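Local coordinates for lipase (Pelosinus fermentans, PDB 5AH0), which probably hydrolyses the ester bonds of lipids as a lipase, and also breaks down the polyester poly(butylene adipate-co-terephthalate), at residues Val124-Glu129 / Ser143-Gly148; Gly68-Gly73 / Arg87-Leu92; Thr158-His163 / Pro313-Val318. All coordinates share one frame; numbering follows the deposited sequence.

The chain order is interaction 2, then interaction 1, and finally interaction 3, whose second segment lies 150 residues after its first. Interactions 2 and 1 are neighbours, with centres about 15 Å apart and direct packing of Ser143 and Phe146 against Asp71. They join the two-stranded antiparallel sheet 68-71/85-89, next to the zinc site, to the end of helix 116-129. Interaction 3 is on the opposite side of the chain's centre, about 27 Å and 29 Å from interactions 1 and 2 between centres, where strand 153-159 leaves the parallel sheet. The geometry thus separates a zinc-bearing flank from the core region that probably carries the hydrolytic machinery.

Interaction 1. Residues Val124-Glu129 / Ser143-Gly148; sequences VQLLKE and SSLFAG
Leu126 and Phe146 have their CA atoms 6.2 Å apart, and the two backbones close to 4.1 Å between the CA atoms of Glu129 and Gly148, so the loop 143-148 converges on the last turn of helix 116-129. Leu145 and Leu126 carry most of the side-chain contact. Leu145 CG lies anti to the backbone N (chi1 180°), which brings the two methyls forward to the helix: CD1 reaches 3.7 Å from Leu127 CD2 and 3.9 Å from Leu126 CB, while CD2 meets Leu126 CD1. The isobutyl group therefore crosses both helix leucines at an angle. Phe146 adds a looser touch, its CE1 4.5 Å from Leu126 CD1. Tyr62 of helix 54-66 also packs on Leu127 and Leu145, extending this apolar cluster to a second helix.

At the other end the contact is made by backbone. The backbone angles of Gly148 would jam a CB against the preceding carbonyl O, which calls for glycine, and its CA lies 3.5 Å from Leu127 O in a CH...O contact bent to 132° at the hydrogen. Just beyond, Lys150 and Gly149 are backbone hydrogen-bonded to Leu127 and Lys128.

The two segments share no hydrogen bond. Leu126 O and Leu145 O come within 3.0 Å, yet both are acceptors, so this approach is not a source of attraction. Across 310 Å² of buried surface, cohesion between the two segments probably comes from leucine packing and the glycine's close fit, while the conventional hydrogen bonds to the helix end are supplied by the residues that follow.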
loop_
_atom_site.group_PDB
_atom_site.type_symbol
_atom_site.label_atom_id
_atom_site.label_comp_id
_atom_site.label_asym_id
_atom_site.label_seq_id
_atom_site.Cartn_x
_atom_site.Cartn_y
_atom_site.Cartn_z
ATOM N N VAL A 124 -11.590 -4.782 -0.287
ATOM C CA VAL A 124 -12.957 -4.707 -0.813
ATOM C C VAL A 124 -13.418 -6.080 -1.303
ATOM O O VAL A 124 -14.618 -6.388 -1.269
ATOM C CB VAL A 124 -13.106 -3.665 -1.959
ATOM C CG1 VAL A 124 -12.686 -2.271 -1.488
ATOM C CG2 VAL A 124 -12.324 -4.085 -3.190
ATOM N N GLN A 125 -12.465 -6.909 -1.725
ATOM C CA GLN A 125 -12.785 -8.271 -2.146
ATOM C C GLN A 125 -13.324 -9.072 -0.964
ATOM O O GLN A 125 -14.269 -9.846 -1.104
ATOM C CB GLN A 125 -11.568 -8.969 -2.747
ATOM C CG GLN A 125 -11.923 -10.279 -3.439
ATOM C CD GLN A 125 -12.652 -10.076 -4.758
ATOM O OE1 GLN A 125 -12.428 -9.092 -5.466
ATOM N NE2 GLN A 125 -13.568 -10.986 -5.070
ATOM N N LEU A 126 -12.713 -8.872 0.197
ATOM C CA LEU A 126 -13.121 -9.544 1.418
ATOM C C LEU A 126 -14.414 -8.939 1.965
ATOM O O LEU A 126 -15.279 -9.661 2.475
ATOM C CB LEU A 126 -12.002 -9.462 2.454
ATOM C CG LEU A 126 -10.811 -10.352 2.078
ATOM C CD1 LEU A 126 -9.685 -10.259 3.100
ATOM C CD2 LEU A 126 -11.267 -11.795 1.896
ATOM N N LEU A 127 -14.554 -7.621 1.836
ATOM C CA LEU A 127 -15.783 -6.943 2.243
ATOM C C LEU A 127 -17.002 -7.514 1.536
ATOM O O LEU A 127 -18.011 -7.858 2.166
ATOM C CB LEU A 127 -15.698 -5.443 1.960
ATOM C CG LEU A 127 -14.768 -4.664 2.872
ATOM C CD1 LEU A 127 -14.840 -3.192 2.544
ATOM C CD2 LEU A 127 -15.171 -4.912 4.316
ATOM N N LYS A 128 -16.886 -7.624 0.220
ATOM C CA LYS A 128 -18.006 -8.014 -0.612
ATOM C C LYS A 128 -18.348 -9.482 -0.484
ATOM O O LYS A 128 -19.521 -9.846 -0.417
ATOM C CB LYS A 128 -17.707 -7.692 -2.075
ATOM C CG LYS A 128 -17.883 -6.245 -2.445
ATOM C CD LYS A 128 -19.333 -5.865 -2.237
ATOM C CE LYS A 128 -19.675 -4.608 -2.983
ATOM N NZ LYS A 128 -19.324 -4.778 -4.428
ATOM N N GLU A 129 -17.328 -10.331 -0.456
ATOM C CA GLU A 129 -17.569 -11.760 -0.605
ATOM C C GLU A 129 -16.899 -12.628 0.451
ATOM O O GLU A 129 -17.008 -13.850 0.401
ATOM C CB GLU A 129 -17.126 -12.195 -1.999
ATOM C CG GLU A 129 -17.831 -11.415 -3.094
ATOM C CD GLU A 129 -17.195 -11.596 -4.446
ATOM O OE1 GLU A 129 -16.560 -12.647 -4.664
ATOM O OE2 GLU A 129 -17.304 -10.671 -5.280
ATOM N N SER A 143 -14.152 -13.895 12.318
ATOM C CA SER A 143 -14.080 -12.459 12.045
ATOM C C SER A 143 -15.142 -11.995 11.061
ATOM O O SER A 143 -15.323 -12.595 10.001
ATOM C CB SER A 143 -12.718 -12.052 11.501
ATOM O OG SER A 143 -12.732 -10.665 11.195
ATOM N N SER A 144 -15.814 -10.903 11.416
ATOM C CA SER A 144 -16.899 -10.349 10.615
ATOM C C SER A 144 -16.500 -10.033 9.168
ATOM O O SER A 144 -17.341 -10.051 8.266
ATOM C CB SER A 144 -17.429 -9.082 11.291
ATOM O OG SER A 144 -18.377 -8.410 10.482
ATOM N N LEU A 145 -15.215 -9.767 8.948
ATOM C CA LEU A 145 -14.719 -9.466 7.614
ATOM C C LEU A 145 -15.068 -10.556 6.599
ATOM O O LEU A 145 -15.364 -10.260 5.439
ATOM C CB LEU A 145 -13.204 -9.252 7.642
ATOM C CG LEU A 145 -12.574 -8.933 6.282
ATOM C CD1 LEU A 145 -13.221 -7.694 5.652
ATOM C CD2 LEU A 145 -11.061 -8.770 6.393
ATOM N N PHE A 146 -15.041 -11.811 7.040
ATOM C CA PHE A 146 -15.197 -12.942 6.123
ATOM C C PHE A 146 -16.644 -13.348 5.844
ATOM O O PHE A 146 -16.888 -14.298 5.100
ATOM C CB PHE A 146 -14.420 -14.148 6.656
ATOM C CG PHE A 146 -12.981 -13.847 6.961
ATOM C CD1 PHE A 146 -12.081 -13.601 5.939
ATOM C CD2 PHE A 146 -12.529 -13.803 8.266
ATOM C CE1 PHE A 146 -10.748 -13.308 6.215
ATOM C CE2 PHE A 146 -11.203 -13.525 8.551
ATOM C CZ PHE A 146 -10.309 -13.274 7.524
ATOM N N ALA A 147 -17.603 -12.636 6.423
ATOM C CA ALA A 147 -19.011 -12.923 6.139
ATOM C C ALA A 147 -19.330 -12.669 4.667
ATOM O O ALA A 147 -19.728 -13.583 3.935
ATOM C CB ALA A 147 -19.925 -12.088 7.032
ATOM N N GLY A 148 -19.136 -11.415 4.253
ATOM C CA GLY A 148 -19.447 -10.959 2.909
ATOM C C GLY A 148 -20.603 -9.965 2.891
ATOM O O GLY A 148 -21.103 -9.544 3.937
#

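Interaction 2. Residues Gly68-Gly73 / Arg87-Leu92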
loop_
_atom_site.group_PDB
_atom_site.type_symbol
_atom_site.label_atom_id
_atom_site.label_comp_id
_atom_site.label_asym_id
_atom_site.label_seq_id
_atom_site.Cartn_x
_atom_site.Cartn_y
_atom_site.Cartn_z
ATOM N N GLY A 68 -11.398 -2.851 16.594
ATOM C CA GLY A 68 -11.373 -4.225 17.077
ATOM C C GLY A 68 -9.987 -4.834 17.110
ATOM O O GLY A 68 -8.983 -4.120 17.046
ATOM N N THR A 69 -9.936 -6.162 17.187
ATOM C CA THR A 69 -8.675 -6.892 17.207
ATOM C C THR A 69 -8.467 -7.542 15.845
ATOM O O THR A 69 -9.407 -8.078 15.252
ATOM C CB THR A 69 -8.649 -7.962 18.320
ATOM O OG1 THR A 69 -8.906 -7.340 19.582
ATOM C CG2 THR A 69 -7.301 -8.665 18.379
ATOM N N VAL A 70 -7.230 -7.484 15.355
ATOM C CA VAL A 70 -6.880 -8.042 14.057
ATOM C C VAL A 70 -7.062 -9.561 14.000
ATOM O O VAL A 70 -6.549 -10.296 14.845
ATOM C CB VAL A 70 -5.427 -7.700 13.677
ATOM C CG1 VAL A 70 -5.080 -8.313 12.337
ATOM C CG2 VAL A 70 -5.230 -6.191 13.647
ATOM N N ASP A 71 -7.819 -10.017 13.009
ATOM C CA ASP A 71 -8.018 -11.439 12.787
ATOM C C ASP A 71 -7.508 -11.833 11.404
ATOM O O ASP A 71 -8.180 -11.602 10.406
ATOM C CB ASP A 71 -9.503 -11.798 12.927
ATOM C CG ASP A 71 -9.746 -13.301 13.024
ATOM O OD1 ASP A 71 -9.779 -13.970 11.970
ATOM O OD2 ASP A 71 -9.947 -13.802 14.155
ATOM N N TYR A 72 -6.332 -12.442 11.339
ATOM C CA TYR A 72 -5.803 -12.873 10.053
ATOM C C TYR A 72 -6.581 -14.072 9.510
ATOM O O TYR A 72 -6.473 -14.407 8.327
ATOM C CB TYR A 72 -4.317 -13.204 10.173
ATOM C CG TYR A 72 -3.492 -12.020 10.614
ATOM C CD1 TYR A 72 -3.280 -10.939 9.758
ATOM C CD2 TYR A 72 -2.952 -11.965 11.893
ATOM C CE1 TYR A 72 -2.541 -9.843 10.160
ATOM C CE2 TYR A 72 -2.207 -10.875 12.304
ATOM C CZ TYR A 72 -2.005 -9.817 11.432
ATOM O OH TYR A 72 -1.270 -8.734 11.844
ATOM N N GLY A 73 -7.367 -14.710 10.377
ATOM C CA GLY A 73 -8.236 -15.800 9.968
ATOM C C GLY A 73 -7.829 -17.147 10.528
ATOM O O GLY A 73 -6.642 -17.421 10.694
ATOM N N ARG A 87 -3.038 -7.114 16.633
ATOM C CA ARG A 87 -3.177 -6.024 17.593
ATOM C C ARG A 87 -4.627 -5.607 17.717
ATOM O O ARG A 87 -5.483 -6.064 16.956
ATOM C CB ARG A 87 -2.329 -4.825 17.177
ATOM C CG ARG A 87 -0.867 -5.136 17.022
ATOM C CD ARG A 87 -0.070 -3.890 16.638
ATOM N NE ARG A 87 1.340 -4.233 16.468
ATOM C CZ ARG A 87 2.311 -3.377 16.168
ATOM N NH1 ARG A 87 2.049 -2.084 15.980
ATOM N NH2 ARG A 87 3.555 -3.827 16.054
ATOM N N THR A 88 -4.900 -4.730 18.675
ATOM C CA THR A 88 -6.249 -4.218 18.845
ATOM C C THR A 88 -6.272 -2.694 18.644
ATOM O O THR A 88 -5.402 -1.974 19.140
ATOM C CB THR A 88 -6.822 -4.580 20.241
ATOM O OG1 THR A 88 -6.444 -3.577 21.193
ATOM C CG2 THR A 88 -6.313 -5.946 20.710
ATOM N N TYR A 89 -7.259 -2.208 17.899
ATOM C CA TYR A 89 -7.329 -0.789 17.573
ATOM C C TYR A 89 -8.675 -0.182 17.965
ATOM O O TYR A 89 -9.706 -0.845 17.864
ATOM C CB TYR A 89 -7.088 -0.583 16.079
ATOM C CG TYR A 89 -5.765 -1.113 15.604
ATOM C CD1 TYR A 89 -4.571 -0.548 16.039
ATOM C CD2 TYR A 89 -5.709 -2.178 14.716
ATOM C CE1 TYR A 89 -3.349 -1.029 15.598
ATOM C CE2 TYR A 89 -4.498 -2.671 14.275
ATOM C CZ TYR A 89 -3.320 -2.092 14.719
ATOM O OH TYR A 89 -2.118 -2.593 14.288
ATOM N N PRO A 90 -8.670 1.098 18.377
ATOM C CA PRO A 90 -9.901 1.835 18.703
ATOM C C PRO A 90 -10.808 1.967 17.488
ATOM O O PRO A 90 -12.029 1.880 17.602
ATOM C CB PRO A 90 -9.390 3.210 19.150
ATOM C CG PRO A 90 -7.937 3.013 19.458
ATOM C CD PRO A 90 -7.473 1.948 18.518
ATOM N N GLY A 91 -10.195 2.178 16.328
ATOM C CA GLY A 91 -10.930 2.369 15.095
ATOM C C GLY A 91 -10.962 3.825 14.690
ATOM O O GLY A 91 -11.339 4.690 15.477
ATOM N N LEU A 92 -10.553 4.092 13.456
ATOM C CA LEU A 92 -10.547 5.445 12.920
ATOM C C LEU A 92 -11.956 5.936 12.692
ATOM O O LEU A 92 -12.225 7.134 12.781
ATOM C CB LEU A 92 -9.791 5.507 11.598
ATOM C CG LEU A 92 -8.287 5.293 11.633
ATOM C CD1 LEU A 92 -7.763 5.232 10.209
ATOM C CD2 LEU A 92 -7.611 6.400 12.433
#
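Gly68, Val70 and Tyr89 have the most surface buried where strand 68-71 runs against strand 85-89; the axes of 68-71 and 87-89 approach to 4.5 Å, their directions 142° apart. Gly68 and Tyr89 form an antiparallel hydrogen-bonded pair: Gly68 N donates to Tyr89 O at 2.9 Å with a straight N-H, and Tyr89 N donates to Gly68 O at 2.7 Å. A third bond, Val70 N to Arg87 O at 2.8 Å, extends the pairing along the strands. Val70 uses its two methyls separately. CG1, anti to the backbone N (chi1 179°), sits 3.5 Å above one face of the Tyr72 ring, toward its rim; CG2 reaches across the strands to Tyr89 CE2 at 3.6 Å. In the non-hydrogen-bonded pair, Thr69 and Thr88 lie side by side, with Thr69 OG1 3.2 Å from Thr88 CG2.

Helix 54-66 lies against Val70, while Arg87 makes salt bridges with Asp199 and Asp203. The chain joining the strands contains helix 74-80 and two zinc ligands, His76 and His82, which bind the metal with Asp56 and Asp233. Such a two-stranded antiparallel sheet beside a zinc ion is consistent with the zinc-binding insertion of Geobacillus-type lipases of the alpha/beta-hydrolase fold.

Interaction 3. Residues Thr158-His163 / Pro313-Val318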
loop_
_atom_site.group_PDB
_atom_site.type_symbol
_atom_site.label_atom_id
_atom_site.label_comp_id
_atom_site.label_asym_id
_atom_site.label_seq_id
_atom_site.Cartn_x
_atom_site.Cartn_y
_atom_site.Cartn_z
ATOM N N THR A 158 -5.653 4.514 -6.494
ATOM C CA THR A 158 -4.327 3.982 -6.228
ATOM C C THR A 158 -3.291 4.812 -6.955
ATOM O O THR A 158 -3.512 5.296 -8.067
ATOM C CB THR A 158 -4.188 2.494 -6.606
ATOM O OG1 THR A 158 -4.183 2.351 -8.028
ATOM C CG2 THR A 158 -5.333 1.673 -5.987
ATOM N N ILE A 159 -2.182 5.037 -6.266
ATOM C CA ILE A 159 -1.129 5.894 -6.755
ATOM C C ILE A 159 0.186 5.163 -6.735
ATOM O O ILE A 159 0.632 4.729 -5.668
ATOM C CB ILE A 159 -1.005 7.149 -5.903
ATOM C CG1 ILE A 159 -2.367 7.830 -5.778
ATOM C CG2 ILE A 159 0.060 8.091 -6.495
ATOM C CD1 ILE A 159 -2.350 9.048 -4.891
ATOM N N ALA A 160 0.797 5.038 -7.909
ATOM C CA ALA A 160 2.059 4.329 -8.070
ATOM C C ALA A 160 1.989 2.909 -7.533
ATOM O O ALA A 160 2.937 2.422 -6.916
ATOM C CB ALA A 160 3.179 5.093 -7.373
ATOM N N SER A 161 0.875 2.233 -7.785
ATOM C CA SER A 161 0.694 0.882 -7.267
ATOM C C SER A 161 1.124 -0.203 -8.248
ATOM O O SER A 161 0.902 -0.076 -9.450
ATOM C CB SER A 161 -0.763 0.672 -6.869
ATOM O OG SER A 161 -1.062 1.460 -5.735
ATOM N N PRO A 162 1.732 -1.281 -7.726
ATOM C CA PRO A 162 2.196 -2.423 -8.517
ATOM C C PRO A 162 1.098 -3.475 -8.730
ATOM O O PRO A 162 1.126 -4.574 -8.149
ATOM C CB PRO A 162 3.333 -2.992 -7.664
ATOM C CG PRO A 162 2.874 -2.712 -6.237
ATOM C CD PRO A 162 2.095 -1.406 -6.302
ATOM N N HIS A 163 0.142 -3.148 -9.587
ATOM C CA HIS A 163 -0.982 -4.044 -9.804
ATOM C C HIS A 163 -0.576 -5.303 -10.571
ATOM O O HIS A 163 -1.269 -6.312 -10.516
ATOM C CB HIS A 163 -2.095 -3.305 -10.534
ATOM C CG HIS A 163 -2.710 -2.204 -9.735
ATOM N ND1 HIS A 163 -3.490 -2.440 -8.623
ATOM C CD2 HIS A 163 -2.659 -0.859 -9.879
ATOM C CE1 HIS A 163 -3.902 -1.288 -8.123
ATOM N NE2 HIS A 163 -3.408 -0.314 -8.864
ATOM N N PRO A 313 10.569 1.444 -17.971
ATOM C CA PRO A 313 10.292 2.728 -17.304
ATOM C C PRO A 313 9.712 2.520 -15.912
ATOM O O PRO A 313 8.888 1.631 -15.730
ATOM C CB PRO A 313 9.269 3.408 -18.237
ATOM C CG PRO A 313 9.416 2.701 -19.557
ATOM C CD PRO A 313 9.773 1.280 -19.204
ATOM N N ASN A 314 10.155 3.318 -14.943
ATOM C CA ASN A 314 9.702 3.139 -13.578
ATOM C C ASN A 314 9.790 4.422 -12.755
ATOM O O ASN A 314 10.259 5.450 -13.248
ATOM C CB ASN A 314 10.503 2.024 -12.913
ATOM C CG ASN A 314 11.956 2.384 -12.718
ATOM O OD1 ASN A 314 12.330 2.979 -11.705
ATOM N ND2 ASN A 314 12.787 2.028 -13.684
ATOM N N ASP A 315 9.325 4.368 -11.506
ATOM C CA ASP A 315 9.371 5.539 -10.639
ATOM C C ASP A 315 10.444 5.392 -9.559
ATOM O O ASP A 315 10.456 6.152 -8.582
ATOM C CB ASP A 315 8.002 5.790 -9.984
ATOM C CG ASP A 315 7.581 4.676 -9.005
ATOM O OD1 ASP A 315 8.360 3.720 -8.770
ATOM O OD2 ASP A 315 6.459 4.765 -8.444
ATOM N N GLY A 316 11.332 4.409 -9.727
ATOM C CA GLY A 316 12.390 4.176 -8.754
ATOM C C GLY A 316 12.069 2.980 -7.870
ATOM O O GLY A 316 12.959 2.361 -7.288
ATOM N N VAL A 317 10.792 2.627 -7.785
ATOM C CA VAL A 317 10.405 1.491 -6.982
ATOM C C VAL A 317 9.487 0.555 -7.754
ATOM O O VAL A 317 9.569 -0.647 -7.592
ATOM C CB VAL A 317 9.697 1.925 -5.667
ATOM C CG1 VAL A 317 9.156 0.708 -4.935
ATOM C CG2 VAL A 317 10.654 2.694 -4.757
ATOM N N VAL A 318 8.625 1.103 -8.602
ATOM C CA VAL A 318 7.634 0.296 -9.308
ATOM C C VAL A 318 7.641 0.549 -10.814
ATOM O O VAL A 318 7.712 1.699 -11.235
ATOM C CB VAL A 318 6.216 0.578 -8.771
ATOM C CG1 VAL A 318 5.188 -0.317 -9.457
ATOM C CG2 VAL A 318 6.175 0.369 -7.277
#
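Ala160 meets a carboxylate with a methyl group: its CB lies 3.5 Å from Asp315 OD2 in a fully buried contact without a hydrogen bond between the segments. Ala160 stands just after strand 153-159 with left-handed helical backbone angles (55°/41°), where the chain turns out of the sheet. Beside it Val318 straddles the turn, CG1 packing 3.7 Å from Pro162 CB and CG2 3.9 Å from Ala160 O. Pro162 centres an inverse gamma turn.

One oxygen of Asp315 is held from its own loop. With CG between the backbone N and the carbonyl carbon (chi1 66°), Asp315 OD1 accepts from Val317 N at 2.8 Å (an Asx turn) and from Val318 N at 2.6 Å (an Asx motif), the donors arriving from opposite faces of the carboxylate plane. OD2 is bonded by His357 ND1 and Thr264 OG1. On the other segment, Ser161 OG is hydrogen-bonded to Ser114 O. The Asp315-His357 bond, with Ser114 in an Ala-His-Ser-Met-Gly sequence, is consistent with the acid and histidine of a Ser-His-Asp triad. Labour is thus divided: backbone amides hold one oxygen and set the group's rotation, leaving the other, flanked by the alanine methyl, to His357 and Thr264.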